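Local structure of RNA-dependent RNA polymerase (Qualyub virus, 6DX1) at residues 115-120 with 143-148. The protein carries a viral OTU cysteine protease domain that probably cleaves ubiquitin, and perhaps related modifiers, from conjugated proteins. Numbering follows the deposited sequence.
Sequences VIFWKC and LLHIQF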
ATOM      1  N   VAL A 115      -0.511  -1.040   6.356  1.00 17.90           N
ATOM      2  CA  VAL A 115      -0.086  -0.390   5.119  1.00 17.04           C
ATOM      3  C   VAL A 115      -0.805   0.949   5.042  1.00 18.23           C
ATOM      4  O   VAL A 115      -2.032   0.998   5.206  1.00 18.93           O
ATOM      5  CB  VAL A 115      -0.414  -1.253   3.883  1.00 18.09           C
ATOM      6  CG1 VAL A 115      -0.004  -0.533   2.590  1.00 18.46           C
ATOM      7  CG2 VAL A 115       0.245  -2.627   3.974  1.00 19.27           C
ATOM      8  N   ILE A 116      -0.059   2.031   4.795  1.00 15.54           N
ATOM      9  CA  ILE A 116      -0.641   3.370   4.733  1.00 14.72           C
ATOM     10  C   ILE A 116      -0.243   4.045   3.426  1.00 17.96           C
ATOM     11  O   ILE A 116       0.934   4.030   3.047  1.00 17.47           O
ATOM     12  CB  ILE A 116      -0.214   4.244   5.925  1.00 16.04           C
ATOM     13  CG1 ILE A 116      -0.529   3.533   7.240  1.00 18.73           C
ATOM     14  CG2 ILE A 116      -0.944   5.588   5.868  1.00 17.52           C
ATOM     15  CD1 ILE A 116       0.060   4.280   8.450  1.00 19.23           C
ATOM     16  N   PHE A 117      -1.232   4.622   2.736  1.00 13.96           N
ATOM     17  CA  PHE A 117      -1.016   5.510   1.591  1.00 14.59           C
ATOM     18  C   PHE A 117      -1.164   6.949   2.064  1.00 17.64           C
ATOM     19  O   PHE A 117      -2.255   7.348   2.497  1.00 17.97           O
ATOM     20  CB  PHE A 117      -2.050   5.290   0.483  1.00 15.78           C
ATOM     21  CG  PHE A 117      -2.064   3.913  -0.154  1.00 15.39           C
ATOM     22  CD1 PHE A 117      -1.116   2.942   0.140  1.00 19.08           C
ATOM     23  CD2 PHE A 117      -3.070   3.616  -1.083  1.00 15.94           C
ATOM     24  CE1 PHE A 117      -1.170   1.687  -0.485  1.00 18.93           C
ATOM     25  CE2 PHE A 117      -3.129   2.372  -1.708  1.00 16.76           C
ATOM     26  CZ  PHE A 117      -2.186   1.410  -1.415  1.00 17.77           C
ATOM     27  N   TRP A 118      -0.107   7.744   1.914  1.00 14.58           N
ATOM     28  CA  TRP A 118      -0.120   9.146   2.317  1.00 15.54           C
ATOM     29  C   TRP A 118      -0.213  10.009   1.060  1.00 18.92           C
ATOM     30  O   TRP A 118       0.722  10.034   0.250  1.00 17.91           O
ATOM     31  CB  TRP A 118       1.140   9.478   3.115  1.00 16.11           C
ATOM     32  CG  TRP A 118       1.340   8.714   4.397  1.00 15.27           C
ATOM     33  CD1 TRP A 118       2.266   7.725   4.636  1.00 16.57           C
ATOM     34  CD2 TRP A 118       0.646   8.919   5.638  1.00 18.62           C
ATOM     35  NE1 TRP A 118       2.179   7.295   5.953  1.00 16.73           N
ATOM     36  CE2 TRP A 118       1.192   8.015   6.582  1.00 18.34           C
ATOM     37  CE3 TRP A 118      -0.392   9.773   6.037  1.00 19.32           C
ATOM     38  CZ2 TRP A 118       0.736   7.944   7.906  1.00 19.30           C
ATOM     39  CZ3 TRP A 118      -0.844   9.700   7.357  1.00 19.84           C
ATOM     40  CH2 TRP A 118      -0.286   8.794   8.268  1.00 17.87           C
ATOM     41  N   LYS A 119      -1.327  10.730   0.913  1.00 15.63           N
ATOM     42  CA  LYS A 119      -1.592  11.509  -0.297  1.00 17.96           C
ATOM     43  C   LYS A 119      -0.765  12.788  -0.319  1.00 18.65           C
ATOM     44  O   LYS A 119      -0.814  13.587   0.624  1.00 17.15           O
ATOM     45  CB  LYS A 119      -3.081  11.860  -0.373  1.00 17.94           C
ATOM     46  CG  LYS A 119      -3.445  12.748  -1.562  1.00 22.21           C
ATOM     47  CD  LYS A 119      -4.902  13.211  -1.451  1.00 25.92           C
ATOM     48  CE  LYS A 119      -5.332  13.955  -2.708  1.00 33.24           C
ATOM     49  NZ  LYS A 119      -6.671  14.572  -2.519  1.00 36.20           N
ATOM     50  N   CYS A 120      -0.038  13.018  -1.414  1.00 18.50           N
ATOM     51  CA  CYS A 120       0.823  14.193  -1.505  1.00 17.42           C
ATOM     52  C   CYS A 120       0.885  14.636  -2.959  1.00 20.59           C
ATOM     53  O   CYS A 120       1.276  13.848  -3.820  1.00 21.46           O
ATOM     54  CB  CYS A 120       2.230  13.883  -0.973  1.00 19.64           C
ATOM     55  SG  CYS A 120       3.449  15.226  -1.200  1.00 21.33           S
ATOM     56  N   LEU A 143       3.660   4.447   2.238  1.00 15.36           N
ATOM     57  CA  LEU A 143       3.851   4.784   0.833  1.00 16.08           C
ATOM     58  C   LEU A 143       3.434   6.229   0.579  1.00 18.39           C
ATOM     59  O   LEU A 143       2.427   6.707   1.120  1.00 17.91           O
ATOM     60  CB  LEU A 143       3.037   3.857  -0.078  1.00 17.63           C
ATOM     61  CG  LEU A 143       3.298   2.353  -0.021  1.00 19.34           C
ATOM     62  CD1 LEU A 143       2.704   1.693  -1.259  1.00 24.06           C
ATOM     63  CD2 LEU A 143       4.779   2.046   0.082  1.00 22.24           C
ATOM     64  N   LEU A 144       4.201   6.930  -0.250  1.00 15.42           N
ATOM     65  CA  LEU A 144       3.812   8.268  -0.676  1.00 15.57           C
ATOM     66  C   LEU A 144       2.992   8.101  -1.947  1.00 19.63           C
ATOM     67  O   LEU A 144       3.494   7.582  -2.952  1.00 18.12           O
ATOM     68  CB  LEU A 144       5.027   9.162  -0.906  1.00 16.69           C
ATOM     69  CG  LEU A 144       4.715  10.645  -1.098  1.00 18.50           C
ATOM     70  CD1 LEU A 144       4.265  11.276   0.225  1.00 17.67           C
ATOM     71  CD2 LEU A 144       5.915  11.405  -1.670  1.00 19.75           C
ATOM     72  N   HIS A 145       1.721   8.479  -1.882  1.00 15.43           N
ATOM     73  CA  HIS A 145       0.775   8.270  -2.974  1.00 16.15           C
ATOM     74  C   HIS A 145       0.593   9.604  -3.686  1.00 18.83           C
ATOM     75  O   HIS A 145      -0.053  10.513  -3.155  1.00 17.93           O
ATOM     76  CB  HIS A 145      -0.548   7.743  -2.419  1.00 17.33           C
ATOM     77  CG  HIS A 145      -1.511   7.296  -3.467  1.00 19.66           C
ATOM     78  ND1 HIS A 145      -2.835   7.028  -3.188  1.00 23.25           N
ATOM     79  CD2 HIS A 145      -1.348   7.060  -4.792  1.00 23.36           C
ATOM     80  CE1 HIS A 145      -3.448   6.651  -4.296  1.00 26.33           C
ATOM     81  NE2 HIS A 145      -2.570   6.662  -5.285  1.00 26.42           N
ATOM     82  N   ILE A 146       1.189   9.741  -4.872  1.00 20.11           N
ATOM     83  CA  ILE A 146       1.165  11.026  -5.563  1.00 18.47           C
ATOM     84  C   ILE A 146       0.302  10.920  -6.818  1.00 19.69           C
ATOM     85  O   ILE A 146      -0.403   9.923  -7.014  1.00 19.59           O
ATOM     86  CB  ILE A 146       2.596  11.514  -5.869  1.00 19.90           C
ATOM     87  CG1 ILE A 146       3.254  10.657  -6.955  1.00 19.92           C
ATOM     88  CG2 ILE A 146       3.477  11.475  -4.605  1.00 18.93           C
ATOM     89  CD1 ILE A 146       4.633  11.175  -7.365  1.00 20.27           C
ATOM     90  N   GLN A 147       0.322  11.949  -7.671  1.00 19.71           N
ATOM     91  CA  GLN A 147      -0.611  11.981  -8.792  1.00 20.86           C
ATOM     92  C   GLN A 147      -0.389  10.797  -9.730  1.00 21.70           C
ATOM     93  O   GLN A 147       0.695  10.211  -9.785  1.00 21.22           O
ATOM     94  CB  GLN A 147      -0.461  13.286  -9.579  1.00 22.34           C
ATOM     95  CG  GLN A 147      -0.951  14.514  -8.849  1.00 28.37           C
ATOM     96  CD  GLN A 147       0.175  15.272  -8.201  1.00 33.29           C
ATOM     97  OE1 GLN A 147       1.032  14.681  -7.539  1.00 36.00           O
ATOM     98  NE2 GLN A 147       0.196  16.586  -8.396  1.00 34.96           N
ATOM     99  N   PHE A 148      -1.449  10.447 -10.472  1.00 19.58           N
ATOM    100  CA  PHE A 148      -1.415   9.397 -11.503  1.00 20.99           C
ATOM    101  C   PHE A 148      -1.051   8.031 -10.922  1.00 20.27           C
ATOM    102  O   PHE A 148      -0.467   7.173 -11.598  1.00 20.96           O
ATOM    103  CB  PHE A 148      -0.478   9.792 -12.649  1.00 22.03           C
ATOM    104  CG  PHE A 148      -0.779  11.158 -13.216  1.00 20.22           C
ATOM    105  CD1 PHE A 148      -1.967  11.394 -13.897  1.00 23.54           C
ATOM    106  CD2 PHE A 148       0.107  12.203 -13.038  1.00 20.00           C
ATOM    107  CE1 PHE A 148      -2.248  12.660 -14.409  1.00 25.28           C
ATOM    108  CE2 PHE A 148      -0.169  13.471 -13.534  1.00 24.53           C
ATOM    109  CZ  PHE A 148      -1.348  13.698 -14.221  1.00 24.39           C
TER
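F117 and H145 meet on one face of a parallel strand pair, the phenyl edge directed at the imidazole face in an offset edge-to-face (T-shaped) arrangement with planes at 70°. The side chains cross obliquely, F117 CD2 4.0 Å from H145 ND1. The first torsion of H145 sets CG anti to the backbone N (chi1 -171°), beside the carbonyl carbon, on the face shared with F117. F117 CE1 also rests 4.0 Å from L143 CD1, the two side chains running side by side and both touching F42 of helix 41-51; here the packing is dense and buried. On the other face, which also carries W118, C120 CB presses against L144 CD1 at 3.5 Å. The backbone ladder illustrates parallel pairing: L143 N donates to I116 O, W118 N to L143 O, H145 N to W118 O (a short 2.8 Å) and C120 N to H145 O. Toward its far end the contact thins: K119 and I146 are partly exposed, and I146 CG2 approaches C120 O. Two polar ends bond outside the pair, W118 NE1 to N142 OD1 and Q147 NE2 to E121 O. This pair forms the parallel step in the mixed sheet of the OTU fold. The chemistry implies a restrained imidazole: the F117 edge, the stacked ring of F151 and the hydrogen bond from H145 NE2 to D149 OD2 would together restrict its rotation.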